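Long-range contact in bacterial fluorinating enzyme homolog (Thermus thermophilus, PDB 2CW5), which hydrolyses S-adenosyl-L-methionine to adenosine and L-methionine, and has no chlorinase or fluorinase activity: residues Thr189-Pro195 against Pro251-Leu255. Residues are numbered along the deposited sequence; the frame is centred on the assembly and turned at random.
Sequences TTLLRAP and PVRLL
Leu191 drops its CD1 methyl between Val252 and Leu254, two residues of strand 251-254 that point the same way, and this apolar wedge carries much of the contact. CD1 of Leu191 lies 3.5 Å from Val252 CG1 and 3.7 Å from Leu254 CG; toward Leu254 the two leucines reach tip to tip, whereas Val252 is met at a slant. The valine forks: with chi1 at 178° CG1 stands opposite the backbone N and meets Leu191, while CG2, beside that N, meets Thr189 CG2 at 3.9 Å, those side chains crossing nearly at right angles. Leu254 forks too, with CD2 3.8 Å from CD of the Pro195 ring and CD1 turned to Arg193. All this belongs to the antiparallel beta domain at the C-terminal end of the chain, where the loop leaving strand 187-189 folds over the last strand. Leu231, from strand 231-235, packs on both Leu191 and Leu254, and Val252 also touches Val200 and Val202 of the adjacent antiparallel strand 199-202.

Arg193 contributes its aliphatic stem and the edge of its guanidinium. The NE atom sits 3.6 Å from Leu254 CD1, which lies in the guanidinium plane; within the same loop, Pro195 CB lies over the centre of one guanidinium face, 4.2 Å above the plane.

No hydrogen bond spans the two segments. Within the loop, Thr189 OG1 accepts from Leu191 N (3.2 Å, 155°), closing an ST turn, and also hydrogen-bonds to the carbonyl of Leu231.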
# COMPACT_ATOMS: atom_id res chain seq x y z
N THR C 189 -4.69 -15.14 20.50
CA THR C 189 -4.61 -15.20 21.95
C THR C 189 -3.17 -15.45 22.39
O THR C 189 -2.29 -15.68 21.55
CB THR C 189 -5.50 -16.32 22.54
OG1 THR C 189 -4.87 -17.59 22.35
CG2 THR C 189 -6.87 -16.32 21.86
N THR C 190 -2.95 -15.41 23.69
CA THR C 190 -1.62 -15.63 24.26
C THR C 190 -1.40 -17.10 24.62
O THR C 190 -0.36 -17.46 25.17
CB THR C 190 -1.43 -14.77 25.54
OG1 THR C 190 -2.49 -15.05 26.47
CG2 THR C 190 -1.43 -13.29 25.20
N LEU C 191 -2.39 -17.94 24.32
CA LEU C 191 -2.28 -19.37 24.62
C LEU C 191 -1.38 -20.11 23.64
O LEU C 191 -1.49 -19.94 22.43
CB LEU C 191 -3.67 -20.01 24.63
CG LEU C 191 -4.58 -19.61 25.78
CD1 LEU C 191 -5.93 -20.30 25.64
CD2 LEU C 191 -3.93 -19.99 27.11
N LEU C 192 -0.50 -20.96 24.18
CA LEU C 192 0.43 -21.73 23.36
C LEU C 192 -0.08 -23.11 22.96
O LEU C 192 0.53 -23.79 22.13
CB LEU C 192 1.77 -21.87 24.09
CG LEU C 192 2.53 -20.55 24.21
CD1 LEU C 192 3.66 -20.69 25.22
CD2 LEU C 192 3.05 -20.14 22.83
N ARG C 193 -1.18 -23.54 23.56
CA ARG C 193 -1.70 -24.85 23.20
C ARG C 193 -3.18 -24.81 22.86
O ARG C 193 -3.94 -23.98 23.37
CB ARG C 193 -1.43 -25.87 24.31
CG ARG C 193 -2.47 -25.91 25.41
CD ARG C 193 -2.45 -27.28 26.07
NE ARG C 193 -3.60 -27.48 26.95
CZ ARG C 193 -3.92 -28.65 27.50
NH1 ARG C 193 -3.17 -29.72 27.27
NH2 ARG C 193 -4.99 -28.74 28.29
N ALA C 194 -3.59 -25.72 21.98
CA ALA C 194 -4.97 -25.82 21.55
C ALA C 194 -5.33 -27.30 21.53
O ALA C 194 -5.25 -27.95 20.49
CB ALA C 194 -5.13 -25.22 20.15
N PRO C 195 -5.73 -27.85 22.69
CA PRO C 195 -6.10 -29.26 22.85
C PRO C 195 -7.13 -29.77 21.85
O PRO C 195 -8.20 -29.19 21.68
CB PRO C 195 -6.59 -29.32 24.29
CG PRO C 195 -7.17 -27.96 24.51
CD PRO C 195 -6.12 -27.07 23.88
N PRO C 251 -10.17 -12.18 28.69
CA PRO C 251 -9.60 -13.47 29.07
C PRO C 251 -10.05 -14.64 28.20
O PRO C 251 -11.17 -14.67 27.68
CB PRO C 251 -10.00 -13.62 30.54
CG PRO C 251 -11.26 -12.81 30.63
CD PRO C 251 -10.95 -11.59 29.79
N VAL C 252 -9.14 -15.60 28.04
CA VAL C 252 -9.37 -16.80 27.26
C VAL C 252 -9.00 -17.95 28.20
O VAL C 252 -7.92 -17.95 28.78
CB VAL C 252 -8.47 -16.83 26.01
CG1 VAL C 252 -8.70 -18.12 25.23
CG2 VAL C 252 -8.78 -15.62 25.13
N ARG C 253 -9.90 -18.91 28.34
CA ARG C 253 -9.66 -20.03 29.24
C ARG C 253 -9.90 -21.40 28.62
O ARG C 253 -10.97 -21.66 28.06
CB ARG C 253 -10.54 -19.85 30.49
CG ARG C 253 -10.71 -21.06 31.38
CD ARG C 253 -11.49 -20.67 32.63
NE ARG C 253 -12.62 -19.80 32.29
CZ ARG C 253 -13.33 -19.11 33.18
NH1 ARG C 253 -13.06 -19.20 34.47
NH2 ARG C 253 -14.33 -18.34 32.76
N LEU C 254 -8.91 -22.28 28.70
CA LEU C 254 -9.04 -23.62 28.16
C LEU C 254 -9.89 -24.45 29.13
O LEU C 254 -9.56 -24.58 30.30
CB LEU C 254 -7.67 -24.27 27.97
CG LEU C 254 -6.84 -23.71 26.82
CD1 LEU C 254 -5.46 -24.35 26.81
CD2 LEU C 254 -7.55 -23.97 25.50
N LEU C 255 -10.99 -24.99 28.62
CA LEU C 255 -11.89 -25.79 29.43
C LEU C 255 -11.42 -27.24 29.48
O LEU C 255 -12.18 -28.12 29.02
CB LEU C 255 -13.31 -25.71 28.86
CG LEU C 255 -13.90 -24.30 28.75
CD1 LEU C 255 -15.17 -24.35 27.92
CD2 LEU C 255 -14.16 -23.74 30.13
OXT LEU C 255 -10.31 -27.48 29.99